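Extracellular ligand-binding receptor (Desulfitobacterium hafniense, PDB 4Q6B) binds leucine and probably serves as the extracellular substrate-binding receptor of an ABC transporter for amino acids. Local coordinates at residues A16-S21 / G80-F85; K61-A66 / I88-I93. All coordinates share one frame; numbering follows the deposited sequence.

Contact 1: A16-S21 / G80-F85; sequences AWPFAS and GHRNSF. With LEU (leucine), chain B.
Trp-17 and Arg-82 carry this contact: the aliphatic part of the arginine lies over one face of the indole, with Arg-82 CB 3.8 Å from the centroid of the six-membered ring and CG 3.6 Å from Trp-17 CH2. CG of Arg-82 stands anti to the backbone N (chi1 -174°) and the chain runs extended to NE, its methylenes passing across the ring. The guanidinium plane is turned 89° from the indole and has Trp-17 CZ2 near its edge. One guanidinium face meets the isobutyl end of the bound leucine, Arg-82 NH2 lying 3.6 Å from LEU CD2. An alanine in place of Arg-82 would probably leave the leucine side chain without this flat cover and open a gap beside Trp-17 CZ2. Ser-84 grips the ligand carboxylate twice, its N donating to LEU O (2.9 Å) and its OG to LEU OXT (2.6 Å). Deeper in, CB of Ala-16 sits over one face of the His-81 imidazole, 3.6 Å from its centroid; Asp-55 and Tyr-94 hold ND1 and NE2 and so fix the ring's rotation. A water lies between the backbones, 2.8 Å from Ala-16 O, and accepts from Arg-82 N at 2.7 Å. Trp-17 NE1 is hydrogen-bonded to Asp-24 OD2, and the indole stacks with Phe-26. The contact joins the end of strand 10-17, which lies between strands 47-54 and 75-79 in the parallel sheet, to the loop that leaves strand 75-79 through a cis peptide before His-81 and enters helix 84-97 at the leucine pocket.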
loop_
_atom_site.group_PDB
_atom_site.type_symbol
_atom_site.label_atom_id
_atom_site.label_comp_id
_atom_site.label_asym_id
_atom_site.label_seq_id
_atom_site.Cartn_x
_atom_site.Cartn_y
_atom_site.Cartn_z
ATOM N N ALA A 16 0.276 1.245 -14.848
ATOM C CA ALA A 16 0.860 -0.100 -14.952
ATOM C C ALA A 16 0.395 -0.889 -13.724
ATOM O O ALA A 16 0.665 -0.471 -12.572
ATOM C CB ALA A 16 2.382 0.006 -14.972
ATOM N N TRP A 17 -0.308 -2.019 -13.941
ATOM C CA TRP A 17 -0.929 -2.769 -12.844
ATOM C C TRP A 17 -1.209 -4.165 -13.302
ATOM O O TRP A 17 -1.309 -4.382 -14.498
ATOM C CB TRP A 17 -2.291 -2.117 -12.469
ATOM C CG TRP A 17 -2.843 -2.475 -11.121
ATOM C CD1 TRP A 17 -3.898 -3.283 -10.870
ATOM C CD2 TRP A 17 -2.405 -1.956 -9.854
ATOM N NE1 TRP A 17 -4.150 -3.336 -9.485
ATOM C CE2 TRP A 17 -3.244 -2.519 -8.857
ATOM C CE3 TRP A 17 -1.392 -1.045 -9.475
ATOM C CZ2 TRP A 17 -3.103 -2.205 -7.485
ATOM C CZ3 TRP A 17 -1.250 -0.736 -8.123
ATOM C CH2 TRP A 17 -2.095 -1.319 -7.154
ATOM N N PRO A 18 -1.303 -5.132 -12.375
ATOM C CA PRO A 18 -1.657 -6.472 -12.837
ATOM C C PRO A 18 -3.184 -6.559 -12.973
ATOM O O PRO A 18 -3.859 -7.273 -12.212
ATOM C CB PRO A 18 -1.145 -7.395 -11.725
ATOM C CG PRO A 18 -0.260 -6.530 -10.868
ATOM C CD PRO A 18 -0.782 -5.151 -10.991
ATOM N N PHE A 19 -3.720 -5.860 -13.977
ATOM C CA PHE A 19 -5.162 -5.681 -14.118
ATOM C C PHE A 19 -5.925 -6.995 -14.229
ATOM O O PHE A 19 -6.954 -7.206 -13.544
ATOM C CB PHE A 19 -5.503 -4.811 -15.341
ATOM C CG PHE A 19 -5.188 -3.347 -15.163
ATOM C CD1 PHE A 19 -5.986 -2.553 -14.325
ATOM C CD2 PHE A 19 -4.120 -2.761 -15.840
ATOM C CE1 PHE A 19 -5.715 -1.202 -14.161
ATOM C CE2 PHE A 19 -3.839 -1.411 -15.685
ATOM C CZ PHE A 19 -4.629 -0.621 -14.830
ATOM N N ALA A 20 -5.456 -7.884 -15.091
ATOM C CA ALA A 20 -6.207 -9.105 -15.321
ATOM C C ALA A 20 -6.200 -10.104 -14.166
ATOM O O ALA A 20 -7.155 -10.882 -13.999
ATOM C CB ALA A 20 -5.718 -9.794 -16.641
ATOM N N SER A 21 -5.125 -10.147 -13.394
ATOM C CA SER A 21 -5.017 -11.159 -12.365
ATOM C C SER A 21 -5.636 -10.745 -11.026
ATOM O O SER A 21 -5.805 -11.587 -10.135
ATOM C CB SER A 21 -3.560 -11.601 -12.205
ATOM O OG SER A 21 -2.735 -10.486 -11.999
ATOM N N GLY A 80 1.689 3.577 -10.781
ATOM C CA GLY A 80 2.121 2.190 -10.676
ATOM C C GLY A 80 3.479 2.150 -9.967
ATOM O O GLY A 80 3.904 3.188 -9.477
ATOM N N HIS A 81 4.118 0.967 -9.859
ATOM C CA HIS A 81 3.490 -0.332 -10.151
ATOM C C HIS A 81 2.930 -0.858 -8.807
ATOM O O HIS A 81 2.918 -0.121 -7.800
ATOM C CB HIS A 81 4.526 -1.308 -10.745
ATOM C CG HIS A 81 5.055 -0.879 -12.087
ATOM N ND1 HIS A 81 5.025 -1.716 -13.191
ATOM C CD2 HIS A 81 5.602 0.288 -12.518
ATOM C CE1 HIS A 81 5.527 -1.085 -14.236
ATOM N NE2 HIS A 81 5.888 0.132 -13.858
ATOM N N ARG A 82 2.468 -2.104 -8.763
ATOM C CA ARG A 82 1.851 -2.612 -7.519
ATOM C C ARG A 82 2.928 -3.214 -6.636
ATOM O O ARG A 82 3.105 -2.810 -5.464
ATOM C CB ARG A 82 0.842 -3.711 -7.838
ATOM C CG ARG A 82 0.059 -4.191 -6.603
ATOM C CD ARG A 82 -0.978 -5.257 -7.026
ATOM N NE ARG A 82 -1.826 -5.760 -5.937
ATOM C CZ ARG A 82 -1.595 -6.881 -5.264
ATOM N NH1 ARG A 82 -2.430 -7.255 -4.299
ATOM N NH2 ARG A 82 -0.528 -7.617 -5.555
ATOM N N ASN A 83 3.706 -4.124 -7.197
ATOM C CA ASN A 83 4.648 -4.882 -6.373
ATOM C C ASN A 83 5.931 -4.092 -6.217
ATOM O O ASN A 83 6.457 -3.573 -7.213
ATOM C CB ASN A 83 5.019 -6.223 -7.056
ATOM C CG ASN A 83 3.804 -7.103 -7.286
ATOM O OD1 ASN A 83 3.099 -6.923 -8.278
ATOM N ND2 ASN A 83 3.526 -8.020 -6.352
ATOM N N SER A 84 6.458 -4.008 -5.003
ATOM C CA SER A 84 7.733 -3.284 -4.844
ATOM C C SER A 84 8.898 -3.855 -5.655
ATOM O O SER A 84 9.761 -3.098 -6.116
ATOM C CB SER A 84 8.128 -3.213 -3.358
ATOM O OG SER A 84 7.213 -2.423 -2.623
ATOM N N PHE A 85 8.957 -5.176 -5.868
ATOM C CA PHE A 85 10.088 -5.705 -6.649
ATOM C C PHE A 85 10.064 -5.305 -8.120
ATOM O O PHE A 85 11.078 -5.455 -8.832
ATOM C CB PHE A 85 10.222 -7.215 -6.493
ATOM C CG PHE A 85 9.246 -8.000 -7.351
ATOM C CD1 PHE A 85 9.635 -8.473 -8.589
ATOM C CD2 PHE A 85 7.961 -8.269 -6.901
ATOM C CE1 PHE A 85 8.765 -9.206 -9.396
ATOM C CE2 PHE A 85 7.065 -9.005 -7.724
ATOM C CZ PHE A 85 7.486 -9.455 -8.961
HETATM N N LEU B . 2.663 -3.791 -0.619
HETATM C CA LEU B . 3.044 -4.827 -1.586
HETATM C C LEU B . 4.410 -4.531 -2.181
HETATM O O LEU B . 4.949 -5.321 -2.946
HETATM C CB LEU B . 1.989 -4.904 -2.690
HETATM C CG LEU B . 0.745 -5.431 -1.968
HETATM C CD1 LEU B . -0.462 -4.604 -2.301
HETATM C CD2 LEU B . 0.479 -6.912 -2.198
HETATM O OXT LEU B . 4.995 -3.490 -1.849
HETATM O O HOH W 1 1.695 -2.710 -11.272
#

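Contact 2: K61-A66 / I88-I93; sequences KGLAIA and IPAASI
Helices 59-70 and 84-97 of the parallel alpha/beta lobe, linked through strand 75-79, pack side by side here, their short segments running nearly parallel at 20° with axes 9.1 Å apart. Small residues go with this close spacing: CB of Ala-66 meets CB of Ala-90 at 4.0 Å on the buried side of the interface. Leu-63, more exposed, reaches across with a single methyl. Its CG stands anti to the carbonyl carbon (chi1 -61°). Leu-63 CD2 lies 3.7 Å from the backbone Ala-90 N and 4.0 Å from the ring atom Pro-89 CB, beside the kink at Pro-89, whose N makes no bond to the preceding turn. One turn further on, Ile-93 reaches from helix 84-97 with both of its branches. The interface is wholly apolar between side chains, and helix 59-70 also touches Pro-89 through Leu-59 and Ile-93 through Gln-67 and Ala-70. A polar tie lies at the other flank of helix 59-70, where Lys-61 forms a salt bridge with Glu-56. Ile-93 places CG2 3.9 Å from Ala-66 C, and its CD1 touches Ala-66 CB. The same methyl, Ile-93 CD1, lies 3.7 Å from the carbonyl oxygen Leu-63 O.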
loop_
_atom_site.group_PDB
_atom_site.type_symbol
_atom_site.label_atom_id
_atom_site.label_comp_id
_atom_site.label_asym_id
_atom_site.label_seq_id
_atom_site.Cartn_x
_atom_site.Cartn_y
_atom_site.Cartn_z
ATOM N N LYS A 61 7.997 -7.900 -17.889
ATOM C CA LYS A 61 6.926 -7.110 -18.495
ATOM C C LYS A 61 6.852 -5.695 -17.906
ATOM O O LYS A 61 6.607 -4.705 -18.628
ATOM C CB LYS A 61 5.560 -7.798 -18.322
ATOM C CG LYS A 61 4.462 -7.058 -19.088
ATOM C CD LYS A 61 3.363 -7.954 -19.621
ATOM C CE LYS A 61 2.530 -7.208 -20.665
ATOM N NZ LYS A 61 1.125 -7.768 -20.673
ATOM N N GLY A 62 7.011 -5.581 -16.590
ATOM C CA GLY A 62 7.056 -4.277 -15.936
ATOM C C GLY A 62 8.109 -3.295 -16.446
ATOM O O GLY A 62 7.817 -2.106 -16.648
ATOM N N LEU A 63 9.327 -3.777 -16.628
ATOM C CA LEU A 63 10.406 -2.938 -17.179
ATOM C C LEU A 63 10.108 -2.526 -18.626
ATOM O O LEU A 63 10.422 -1.410 -19.040
ATOM C CB LEU A 63 11.766 -3.651 -17.103
ATOM C CG LEU A 63 12.172 -3.974 -15.641
ATOM C CD1 LEU A 63 13.500 -4.667 -15.603
ATOM C CD2 LEU A 63 12.256 -2.696 -14.768
ATOM N N ALA A 64 9.530 -3.431 -19.414
ATOM C CA ALA A 64 9.171 -3.117 -20.810
ATOM C C ALA A 64 8.096 -2.032 -20.875
ATOM O O ALA A 64 8.156 -1.127 -21.728
ATOM C CB ALA A 64 8.696 -4.376 -21.519
ATOM N N ILE A 65 7.102 -2.133 -19.998
ATOM C CA ILE A 65 6.044 -1.135 -19.893
ATOM C C ILE A 65 6.644 0.197 -19.477
ATOM O O ILE A 65 6.289 1.276 -20.053
ATOM C CB ILE A 65 4.963 -1.619 -18.889
ATOM C CG1 ILE A 65 4.131 -2.742 -19.549
ATOM C CG2 ILE A 65 4.050 -0.473 -18.386
ATOM C CD1 ILE A 65 3.193 -3.502 -18.594
ATOM N N ALA A 66 7.582 0.153 -18.520
ATOM C CA ALA A 66 8.143 1.419 -18.000
ATOM C C ALA A 66 8.856 2.168 -19.132
ATOM O O ALA A 66 8.660 3.399 -19.304
ATOM C CB ALA A 66 9.135 1.148 -16.796
ATOM N N ILE A 88 10.555 -0.738 -7.722
ATOM C CA ILE A 88 11.903 -0.252 -7.426
ATOM C C ILE A 88 12.811 -0.194 -8.687
ATOM O O ILE A 88 13.356 0.868 -9.018
ATOM C CB ILE A 88 12.527 -1.064 -6.264
ATOM C CG1 ILE A 88 11.730 -0.779 -4.970
ATOM C CG2 ILE A 88 14.017 -0.783 -6.114
ATOM C CD1 ILE A 88 12.109 -1.812 -3.877
ATOM N N PRO A 89 12.929 -1.297 -9.430
ATOM C CA PRO A 89 13.757 -1.111 -10.645
ATOM C C PRO A 89 13.068 -0.279 -11.738
ATOM O O PRO A 89 13.766 0.481 -12.452
ATOM C CB PRO A 89 14.012 -2.542 -11.136
ATOM C CG PRO A 89 13.002 -3.375 -10.472
ATOM C CD PRO A 89 12.613 -2.716 -9.163
ATOM N N ALA A 90 11.743 -0.399 -11.882
ATOM C CA ALA A 90 11.064 0.401 -12.915
ATOM C C ALA A 90 11.229 1.905 -12.636
ATOM O O ALA A 90 11.383 2.686 -13.559
ATOM C CB ALA A 90 9.560 0.071 -12.995
ATOM N N ALA A 91 11.210 2.286 -11.359
ATOM C CA ALA A 91 11.445 3.684 -10.962
ATOM C C ALA A 91 12.761 4.234 -11.494
ATOM O O ALA A 91 12.868 5.477 -11.692
ATOM C CB ALA A 91 11.461 3.791 -9.426
ATOM N N SER A 92 13.765 3.383 -11.741
ATOM C CA SER A 92 15.038 3.905 -12.268
ATOM C C SER A 92 14.819 4.439 -13.687
ATOM O O SER A 92 15.389 5.458 -14.073
ATOM C CB SER A 92 16.122 2.818 -12.263
ATOM O OG SER A 92 17.350 3.353 -12.833
ATOM N N ILE A 93 14.035 3.708 -14.475
ATOM C CA ILE A 93 13.700 4.107 -15.832
ATOM C C ILE A 93 12.868 5.387 -15.806
ATOM O O ILE A 93 13.118 6.320 -16.569
ATOM C CB ILE A 93 12.920 2.975 -16.560
ATOM C CG1 ILE A 93 13.828 1.745 -16.746
ATOM C CG2 ILE A 93 12.361 3.472 -17.937
ATOM C CD1 ILE A 93 13.073 0.536 -17.330
#

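In the fold
Both contacts use helix 84-97 in the same lobe, with centres about 11 Å apart. Contact 1 is buried, at the strand ends and the first turn of that helix, where flat groups, a bridging water and the ligand carboxylate mix polar and apolar chemistry. Contact 2 lies farther from the centre of the chain, is partly buried, and relies on aliphatic packing between helices. They meet at His-81, whose CE1 is 3.5 Å from Gly-62 O and whose NE2 is 3.8 Å from Ala-90 CB, and where Ala-16 CB packs on Ile-65 CG2. The helix pair thus backs the loop that lines the leucine pocket.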